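Endo-alpha-mannosidase (Bacteroides thetaiotaomicron, PDB 4ACY) hydrolyses alpha-mannosidic linkages within glycan chains, as an endo-acting alpha-mannosidase of glycoside hydrolase family 99. Local coordinates at residues 245-250 with 264-269; 279-284 with 312-317; 60-65 with 90-95. All coordinates share one frame; numbering follows the deposited sequence.

In the fold
From the N terminus, interaction 3 comes first: it closes a loop of 24 residues, 66-89, that contains strand 77-79, the antiparallel partner of 64-66, and it ties two loop regions together between the first and second barrel strands. Interaction 1 follows, closing the 13-residue connection 251-263 and packing helix 263-272 against the end of strand 244-246. Interaction 2 then closes the 27-residue connection 285-311 and sets helix 305-316 on the next barrel strand, 276-281. The three closures run in series, with none nested or crossed. Interactions 1 and 2 touch: T247, just past strand 244-246, probably hydrogen-bonds through OG1 to S280 N of the neighbouring strand, 2.9 Å away. Interaction 3 lies apart, its centre about 30 Å from that of interaction 1.

Interaction 1. Residues 245-250 with 264-269; sequences FYTYFA and KSMQQW
F245 reaches from its strand to the helix and meets two residues one turn apart, M266 and W269. A long, flat phenylalanine can span this distance. Its CZ lies 3.6 Å from the backbone O of M266, which sits at the ring edge and in the ring plane. On the neighbouring corner, F245 CE2 is 3.9 Å from the selenomethionine methyl CE of M266. F245 CE1 meets CE3 of W269 at 3.8 Å, the broad six-membered ring of the indole being inclined at 70° to the phenyl plane in an oblique pairing. The chain of M266 bends at its last torsion (chi3 68°), which turns CE toward the residues at and just past the strand end, where it also touches T247 CG2 at 3.8 Å. A flexible, unbranched side chain suits this place because it can lie between the flat ring of F245 and the CG2 methyl of the beta-branched T247. Threonine serves two purposes: CG2 faces the helix, while OG1 has S280 as its polar partner. Further out, F277 packs on F245, T247 and M266, and H273 stacks on W269. Backbone hydrogen bonds from F245 to L276 and I278 fix the strand beside its neighbour. Strand 244-246, helix 263-272 and strand 276-281 together form a right-handed beta-alpha-beta unit of the TIM barrel.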
loop_
_atom_site.group_PDB
_atom_site.type_symbol
_atom_site.label_atom_id
_atom_site.label_comp_id
_atom_site.label_asym_id
_atom_site.label_seq_id
_atom_site.Cartn_x
_atom_site.Cartn_y
_atom_site.Cartn_z
ATOM N N PHE A 245 -2.116 12.533 6.326
ATOM C CA PHE A 245 -2.125 11.251 7.044
ATOM C C PHE A 245 -2.945 10.189 6.335
ATOM O O PHE A 245 -3.915 10.498 5.645
ATOM C CB PHE A 245 -2.640 11.429 8.486
ATOM C CG PHE A 245 -3.974 12.098 8.585
ATOM C CD1 PHE A 245 -4.071 13.489 8.563
ATOM C CD2 PHE A 245 -5.141 11.348 8.749
ATOM C CE1 PHE A 245 -5.323 14.123 8.666
ATOM C CE2 PHE A 245 -6.391 11.975 8.864
ATOM C CZ PHE A 245 -6.476 13.363 8.824
ATOM N N TYR A 246 -2.545 8.928 6.519
ATOM C CA TYR A 246 -3.284 7.788 5.964
ATOM C C TYR A 246 -3.436 6.725 7.024
ATOM O O TYR A 246 -2.826 6.836 8.099
ATOM C CB TYR A 246 -2.614 7.221 4.695
ATOM C CG TYR A 246 -1.347 6.394 4.886
ATOM C CD1 TYR A 246 -0.208 6.924 5.515
ATOM C CD2 TYR A 246 -1.275 5.085 4.390
ATOM C CE1 TYR A 246 0.965 6.147 5.671
ATOM C CE2 TYR A 246 -0.110 4.312 4.507
ATOM C CZ TYR A 246 1.006 4.846 5.164
ATOM O OH TYR A 246 2.169 4.117 5.299
ATOM N N THR A 247 -4.247 5.716 6.730
ATOM C CA THR A 247 -4.695 4.777 7.769
ATOM C C THR A 247 -4.170 3.363 7.580
ATOM O O THR A 247 -4.091 2.589 8.547
ATOM C CB THR A 247 -6.222 4.755 7.898
ATOM O OG1 THR A 247 -6.808 4.295 6.676
ATOM C CG2 THR A 247 -6.744 6.157 8.220
ATOM N N TYR A 248 -3.827 3.050 6.328
ATOM C CA TYR A 248 -3.283 1.765 5.884
ATOM C C TYR A 248 -4.140 0.504 6.099
ATOM O O TYR A 248 -4.548 -0.145 5.136
ATOM C CB TYR A 248 -1.822 1.502 6.322
ATOM C CG TYR A 248 -1.339 0.280 5.601
ATOM C CD1 TYR A 248 -1.012 0.349 4.248
ATOM C CD2 TYR A 248 -1.338 -0.976 6.228
ATOM C CE1 TYR A 248 -0.648 -0.792 3.534
ATOM C CE2 TYR A 248 -0.969 -2.140 5.511
ATOM C CZ TYR A 248 -0.624 -2.027 4.172
ATOM O OH TYR A 248 -0.247 -3.146 3.445
ATOM N N PHE A 249 -4.361 0.136 7.362
ATOM C CA PHE A 249 -4.863 -1.207 7.679
ATOM C C PHE A 249 -6.215 -1.507 7.047
ATOM O O PHE A 249 -7.147 -0.739 7.194
ATOM C CB PHE A 249 -4.885 -1.407 9.195
ATOM C CG PHE A 249 -3.548 -1.189 9.814
ATOM C CD1 PHE A 249 -2.525 -2.121 9.611
ATOM C CD2 PHE A 249 -3.282 -0.032 10.539
ATOM C CE1 PHE A 249 -1.250 -1.917 10.144
ATOM C CE2 PHE A 249 -2.010 0.187 11.083
ATOM C CZ PHE A 249 -0.994 -0.758 10.887
ATOM N N ALA A 250 -6.300 -2.628 6.332
ATOM C CA ALA A 250 -7.518 -2.948 5.586
ATOM C C ALA A 250 -8.594 -3.535 6.481
ATOM O O ALA A 250 -9.753 -3.620 6.072
ATOM C CB ALA A 250 -7.216 -3.908 4.476
ATOM N N LYS A 264 -15.361 10.489 8.545
ATOM C CA LYS A 264 -15.928 11.843 8.398
ATOM C C LYS A 264 -15.278 12.861 9.350
ATOM O O LYS A 264 -14.882 13.958 8.934
ATOM C CB LYS A 264 -17.452 11.828 8.560
ATOM C CG LYS A 264 -18.165 11.252 7.360
ATOM C CD LYS A 264 -19.682 11.413 7.487
ATOM C CE LYS A 264 -20.381 10.876 6.248
ATOM N NZ LYS A 264 -21.852 11.114 6.287
ATOM N N SER A 265 -15.149 12.482 10.615
ATOM C CA SER A 265 -14.514 13.336 11.627
ATOM C C SER A 265 -13.027 13.610 11.320
ATOM O O SER A 265 -12.532 14.717 11.512
ATOM C CB SER A 265 -14.723 12.724 13.018
ATOM O OG SER A 265 -13.988 13.413 14.014
HETATM N N MSE A 266 -12.315 12.603 10.828
HETATM C CA MSE A 266 -10.906 12.785 10.499
HETATM C C MSE A 266 -10.732 13.726 9.309
HETATM O O MSE A 266 -9.820 14.568 9.298
HETATM C CB MSE A 266 -10.228 11.431 10.277
HETATM C CG MSE A 266 -10.048 10.674 11.583
HETATM SE SE MSE A 266 -9.742 8.765 11.347
HETATM C CE MSE A 266 -7.988 8.879 10.537
ATOM N N GLN A 267 -11.620 13.597 8.328
ATOM C CA GLN A 267 -11.638 14.511 7.179
ATOM C C GLN A 267 -11.903 15.939 7.639
ATOM O O GLN A 267 -11.288 16.883 7.143
ATOM C CB GLN A 267 -12.703 14.089 6.158
ATOM C CG GLN A 267 -12.991 15.122 5.030
ATOM C CD GLN A 267 -11.782 15.425 4.135
ATOM O OE1 GLN A 267 -10.740 14.772 4.211
ATOM N NE2 GLN A 267 -11.924 16.440 3.284
ATOM N N GLN A 268 -12.832 16.085 8.580
ATOM C CA GLN A 268 -13.141 17.397 9.155
ATOM C C GLN A 268 -11.904 18.006 9.816
ATOM O O GLN A 268 -11.635 19.190 9.634
ATOM C CB GLN A 268 -14.297 17.308 10.164
ATOM C CG GLN A 268 -15.698 17.166 9.565
ATOM C CD GLN A 268 -16.774 16.888 10.633
ATOM O OE1 GLN A 268 -16.701 17.396 11.767
ATOM N NE2 GLN A 268 -17.777 16.086 10.273
ATOM N N TRP A 269 -11.154 17.194 10.565
ATOM C CA TRP A 269 -9.904 17.630 11.192
ATOM C C TRP A 269 -8.880 18.041 10.133
ATOM O O TRP A 269 -8.213 19.074 10.264
ATOM C CB TRP A 269 -9.310 16.520 12.080
ATOM C CG TRP A 269 -8.133 16.996 12.898
ATOM C CD1 TRP A 269 -8.170 17.500 14.171
ATOM C CD2 TRP A 269 -6.755 17.035 12.496
ATOM N NE1 TRP A 269 -6.910 17.841 14.585
ATOM C CE2 TRP A 269 -6.020 17.575 13.579
ATOM C CE3 TRP A 269 -6.070 16.678 11.326
ATOM C CZ2 TRP A 269 -4.632 17.753 13.535
ATOM C CZ3 TRP A 269 -4.692 16.858 11.281
ATOM C CH2 TRP A 269 -3.988 17.390 12.377
#

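Interaction 2. Residues 279-284 with 312-317; sequences PSVGPG and KAAIES
V281 and A314 meet through methyl groups, where the end of a barrel strand packs against a helix. From CB of V281 the side chain forks. CG1 stands anti to the backbone N (chi1 176°), which leaves CG2 beside that N and turned to the helix. There CG2 lies 3.4 Å from CB of A314, closer than carbon atoms usually pack. Y307, M310 and Y311, earlier on helix 305-316, also touch the V281 side chain, so one helix supplies several of the valine's neighbours. The same A314 CB receives CG of the P279 ring at 3.9 Å, and the single methyl is therefore shared by two residues on the same side of the chain, with S280 between them pointing away. Alanine suits the spot because its lone methyl allows the strand and helix backbones to come close: the CA atoms of P279 and A314 are 6.2 Å apart. W263 of helix 263-272 touches both P279 and A314. Near the helix end, S317 OG donates to the backbone O of A314 over 2.7 Å, tilted 25° from the carbonyl plane, and also bonds to A319 N. The contact between the two segments is thus one of apolar packing, with no hydrogen bond across it, while the serine hydroxyl's polar needs are met locally.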
loop_
_atom_site.group_PDB
_atom_site.type_symbol
_atom_site.label_atom_id
_atom_site.label_comp_id
_atom_site.label_asym_id
_atom_site.label_seq_id
_atom_site.Cartn_x
_atom_site.Cartn_y
_atom_site.Cartn_z
ATOM N N PRO A 279 -7.788 8.059 3.401
ATOM C CA PRO A 279 -8.214 6.792 3.997
ATOM C C PRO A 279 -7.683 5.631 3.166
ATOM O O PRO A 279 -7.444 5.791 1.957
ATOM C CB PRO A 279 -9.740 6.839 3.901
ATOM C CG PRO A 279 -10.028 7.837 2.788
ATOM C CD PRO A 279 -8.921 8.851 2.892
ATOM N N SER A 280 -7.485 4.489 3.818
ATOM C CA SER A 280 -7.115 3.269 3.120
ATOM C C SER A 280 -8.244 2.255 3.172
ATOM O O SER A 280 -8.767 1.944 4.248
ATOM C CB SER A 280 -5.828 2.667 3.696
ATOM O OG SER A 280 -4.766 3.612 3.681
ATOM N N VAL A 281 -8.628 1.785 1.987
ATOM C CA VAL A 281 -9.721 0.822 1.817
ATOM C C VAL A 281 -9.194 -0.504 1.322
ATOM O O VAL A 281 -8.318 -0.547 0.450
ATOM C CB VAL A 281 -10.763 1.364 0.787
ATOM C CG1 VAL A 281 -11.878 0.347 0.515
ATOM C CG2 VAL A 281 -11.333 2.693 1.288
ATOM N N GLY A 282 -9.737 -1.595 1.867
ATOM C CA GLY A 282 -9.376 -2.931 1.421
ATOM C C GLY A 282 -10.575 -3.861 1.262
ATOM O O GLY A 282 -11.646 -3.588 1.809
ATOM N N PRO A 283 -10.387 -4.982 0.546
ATOM C CA PRO A 283 -11.513 -5.882 0.215
ATOM C C PRO A 283 -11.770 -6.963 1.265
ATOM O O PRO A 283 -12.768 -7.699 1.179
ATOM C CB PRO A 283 -11.072 -6.507 -1.113
ATOM C CG PRO A 283 -9.597 -6.544 -1.029
ATOM C CD PRO A 283 -9.194 -5.285 -0.264
ATOM N N GLY A 284 -10.866 -7.052 2.244
ATOM C CA GLY A 284 -10.933 -8.051 3.304
ATOM C C GLY A 284 -9.591 -8.104 4.010
ATOM O O GLY A 284 -8.712 -7.268 3.762
ATOM N N LYS A 312 -17.374 2.777 0.131
ATOM C CA LYS A 312 -18.445 3.763 0.279
ATOM C C LYS A 312 -18.163 4.716 1.438
ATOM O O LYS A 312 -18.330 5.929 1.298
ATOM C CB LYS A 312 -19.815 3.085 0.442
ATOM C CG LYS A 312 -21.011 4.066 0.556
ATOM C CD LYS A 312 -21.118 5.003 -0.659
ATOM C CE LYS A 312 -22.538 5.544 -0.836
ATOM N NZ LYS A 312 -22.554 6.654 -1.840
ATOM N N ALA A 313 -17.716 4.177 2.570
ATOM C CA ALA A 313 -17.330 5.010 3.723
ATOM C C ALA A 313 -16.203 5.998 3.375
ATOM O O ALA A 313 -16.232 7.153 3.798
ATOM C CB ALA A 313 -16.925 4.142 4.901
ATOM N N ALA A 314 -15.214 5.535 2.617
ATOM C CA ALA A 314 -14.103 6.398 2.200
ATOM C C ALA A 314 -14.596 7.541 1.311
ATOM O O ALA A 314 -14.213 8.689 1.508
ATOM C CB ALA A 314 -13.016 5.604 1.507
ATOM N N ILE A 315 -15.474 7.234 0.362
ATOM C CA ILE A 315 -16.020 8.264 -0.530
ATOM C C ILE A 315 -16.870 9.254 0.268
ATOM O O ILE A 315 -16.717 10.471 0.121
ATOM C CB ILE A 315 -16.828 7.638 -1.685
ATOM C CG1 ILE A 315 -15.894 6.863 -2.631
ATOM C CG2 ILE A 315 -17.611 8.717 -2.465
ATOM C CD1 ILE A 315 -16.633 5.944 -3.577
ATOM N N GLU A 316 -17.738 8.723 1.128
ATOM C CA GLU A 316 -18.648 9.550 1.931
ATOM C C GLU A 316 -17.946 10.441 2.956
ATOM O O GLU A 316 -18.524 11.425 3.424
ATOM C CB GLU A 316 -19.706 8.679 2.620
ATOM C CG GLU A 316 -20.819 8.230 1.701
ATOM C CD GLU A 316 -21.900 7.429 2.412
ATOM O OE1 GLU A 316 -21.764 7.149 3.629
ATOM O OE2 GLU A 316 -22.900 7.074 1.744
ATOM N N SER A 317 -16.710 10.102 3.313
ATOM C CA SER A 317 -15.944 10.921 4.254
ATOM C C SER A 317 -15.651 12.306 3.687
ATOM O O SER A 317 -15.411 13.247 4.444
ATOM C CB SER A 317 -14.626 10.237 4.619
ATOM O OG SER A 317 -13.697 10.325 3.547
#

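Interaction 3. Residues 60-65 with 90-95; sequences KHWMHP and FYPELG
W62 meets P92 where two long loops come together beside the TIM barrel, P92 opening a type I beta turn that ends at G95. The two side chains run antiparallel past one another, and the six-membered end of the indole does the touching. Its CH2 lies 3.6 Å from P92 CG, and CZ3 is nearly as close to that same carbon. Proline offers a compact, rigid apolar corner at the head of the turn, well matched to the broad apolar indole. With CG anti to the carbonyl carbon (chi1 -54°), the indole extends from its loop toward the turn. Y50 stacks on W62 and Y97 meets it edge-to-face, while the indole NE1 hydrogen-bonds to the backbone O of Y97. Were W62 an alanine, P92 would probably lose its aromatic neighbour and the Y97 carbonyl its N-H, leaving a gap between the loops. Within the turn, G95 N bonds to P92 O over 3.0 Å. G95 has a positive phi of 71°, a backbone shape that a residue lacking a side chain adopts easily. Its carbonyl then approaches the indole, where G95 O lies 3.9 Å from W62 CZ2, obliquely to the ring.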
loop_
_atom_site.group_PDB
_atom_site.type_symbol
_atom_site.label_atom_id
_atom_site.label_comp_id
_atom_site.label_asym_id
_atom_site.label_seq_id
_atom_site.Cartn_x
_atom_site.Cartn_y
_atom_site.Cartn_z
ATOM N N LYS A 60 11.261 -15.724 -3.308
ATOM C CA LYS A 60 11.299 -14.581 -2.412
ATOM C C LYS A 60 9.872 -14.235 -2.051
ATOM O O LYS A 60 9.021 -14.054 -2.916
ATOM C CB LYS A 60 11.994 -13.386 -3.067
ATOM C CG LYS A 60 13.435 -13.624 -3.441
ATOM C CD LYS A 60 14.040 -12.355 -4.035
ATOM C CE LYS A 60 15.495 -12.569 -4.455
ATOM N NZ LYS A 60 15.918 -11.559 -5.487
ATOM N N HIS A 61 9.615 -14.155 -0.753
ATOM C CA HIS A 61 8.284 -13.839 -0.207
ATOM C C HIS A 61 7.191 -14.911 -0.319
ATOM O O HIS A 61 6.393 -15.081 0.616
ATOM C CB HIS A 61 7.798 -12.453 -0.648
ATOM C CG HIS A 61 8.265 -11.360 0.259
ATOM N ND1 HIS A 61 7.488 -10.866 1.284
ATOM C CD2 HIS A 61 9.451 -10.706 0.332
ATOM C CE1 HIS A 61 8.168 -9.938 1.940
ATOM N NE2 HIS A 61 9.361 -9.822 1.384
ATOM N N TRP A 62 7.135 -15.632 -1.439
ATOM C CA TRP A 62 6.247 -16.792 -1.510
ATOM C C TRP A 62 6.702 -17.822 -0.489
ATOM O O TRP A 62 5.892 -18.588 0.031
ATOM C CB TRP A 62 6.211 -17.396 -2.922
ATOM C CG TRP A 62 5.868 -16.392 -3.973
ATOM C CD1 TRP A 62 6.663 -15.993 -5.016
ATOM C CD2 TRP A 62 4.639 -15.655 -4.102
ATOM N NE1 TRP A 62 6.007 -15.058 -5.775
ATOM C CE2 TRP A 62 4.774 -14.821 -5.232
ATOM C CE3 TRP A 62 3.456 -15.591 -3.350
ATOM C CZ2 TRP A 62 3.760 -13.961 -5.657
ATOM C CZ3 TRP A 62 2.440 -14.738 -3.768
ATOM C CH2 TRP A 62 2.606 -13.916 -4.908
HETATM N N MSE A 63 8.016 -17.830 -0.264
HETATM C CA MSE A 63 8.621 -18.465 0.889
HETATM C C MSE A 63 8.657 -17.389 1.980
HETATM O O MSE A 63 9.084 -16.272 1.725
HETATM C CB MSE A 63 10.030 -18.931 0.526
HETATM C CG MSE A 63 10.897 -19.314 1.701
HETATM SE SE MSE A 63 12.611 -20.017 1.123
HETATM C CE MSE A 63 13.223 -18.570 0.005
ATOM N N HIS A 64 8.187 -17.715 3.184
ATOM C CA HIS A 64 8.064 -16.692 4.231
ATOM C C HIS A 64 8.064 -17.355 5.600
ATOM O O HIS A 64 7.532 -18.460 5.745
ATOM C CB HIS A 64 6.751 -15.936 4.011
ATOM C CG HIS A 64 6.629 -14.644 4.761
ATOM N ND1 HIS A 64 6.280 -14.582 6.095
ATOM C CD2 HIS A 64 6.739 -13.361 4.342
ATOM C CE1 HIS A 64 6.212 -13.316 6.474
ATOM N NE2 HIS A 64 6.481 -12.553 5.427
ATOM N N PRO A 65 8.666 -16.693 6.616
ATOM C CA PRO A 65 8.584 -17.289 7.949
ATOM C C PRO A 65 7.159 -17.255 8.495
ATOM O O PRO A 65 6.307 -16.501 7.999
ATOM C CB PRO A 65 9.498 -16.402 8.823
ATOM C CG PRO A 65 10.240 -15.533 7.936
ATOM C CD PRO A 65 9.572 -15.533 6.565
ATOM N N PHE A 90 -4.784 -16.852 -0.070
ATOM C CA PHE A 90 -5.326 -16.926 -1.442
ATOM C C PHE A 90 -4.187 -17.322 -2.374
ATOM O O PHE A 90 -3.023 -17.291 -1.980
ATOM C CB PHE A 90 -5.871 -15.548 -1.864
ATOM C CG PHE A 90 -7.121 -15.110 -1.133
ATOM C CD1 PHE A 90 -7.049 -14.455 0.102
ATOM C CD2 PHE A 90 -8.383 -15.318 -1.699
ATOM C CE1 PHE A 90 -8.213 -14.023 0.768
ATOM C CE2 PHE A 90 -9.550 -14.897 -1.052
ATOM C CZ PHE A 90 -9.474 -14.249 0.197
ATOM N N TYR A 91 -4.502 -17.672 -3.624
ATOM C CA TYR A 91 -3.474 -18.103 -4.560
ATOM C C TYR A 91 -3.552 -17.235 -5.821
ATOM O O TYR A 91 -4.628 -17.125 -6.420
ATOM C CB TYR A 91 -3.663 -19.587 -4.916
ATOM C CG TYR A 91 -2.467 -20.170 -5.607
ATOM C CD1 TYR A 91 -2.290 -20.025 -6.983
ATOM C CD2 TYR A 91 -1.482 -20.842 -4.882
ATOM C CE1 TYR A 91 -1.162 -20.532 -7.617
ATOM C CE2 TYR A 91 -0.353 -21.350 -5.506
ATOM C CZ TYR A 91 -0.207 -21.191 -6.876
ATOM O OH TYR A 91 0.908 -21.690 -7.505
ATOM N N PRO A 92 -2.427 -16.627 -6.235
ATOM C CA PRO A 92 -2.511 -15.707 -7.385
ATOM C C PRO A 92 -2.814 -16.380 -8.733
ATOM O O PRO A 92 -2.278 -17.457 -9.037
ATOM C CB PRO A 92 -1.107 -15.113 -7.463
ATOM C CG PRO A 92 -0.537 -15.242 -6.062
ATOM C CD PRO A 92 -1.081 -16.607 -5.629
ATOM N N GLU A 93 -3.625 -15.707 -9.538
ATOM C CA GLU A 93 -3.797 -16.095 -10.933
ATOM C C GLU A 93 -2.437 -16.226 -11.631
ATOM O O GLU A 93 -2.214 -17.162 -12.421
ATOM C CB GLU A 93 -4.675 -15.083 -11.662
ATOM C CG GLU A 93 -4.916 -15.513 -13.112
ATOM C CD GLU A 93 -5.606 -14.475 -13.963
ATOM O OE1 GLU A 93 -5.667 -13.295 -13.590
ATOM O OE2 GLU A 93 -6.091 -14.863 -15.042
ATOM N N LEU A 94 -1.521 -15.308 -11.322
ATOM C CA LEU A 94 -0.200 -15.293 -11.964
ATOM C C LEU A 94 0.833 -16.222 -11.304
ATOM O O LEU A 94 2.013 -16.232 -11.672
ATOM C CB LEU A 94 0.313 -13.851 -12.094
ATOM C CG LEU A 94 -0.560 -12.932 -12.949
ATOM C CD1 LEU A 94 0.037 -11.542 -12.978
ATOM C CD2 LEU A 94 -0.687 -13.447 -14.384
ATOM N N GLY A 95 0.375 -17.010 -10.339
ATOM C CA GLY A 95 1.212 -17.990 -9.660
ATOM C C GLY A 95 2.240 -17.353 -8.755
ATOM O O GLY A 95 2.039 -16.227 -8.272
#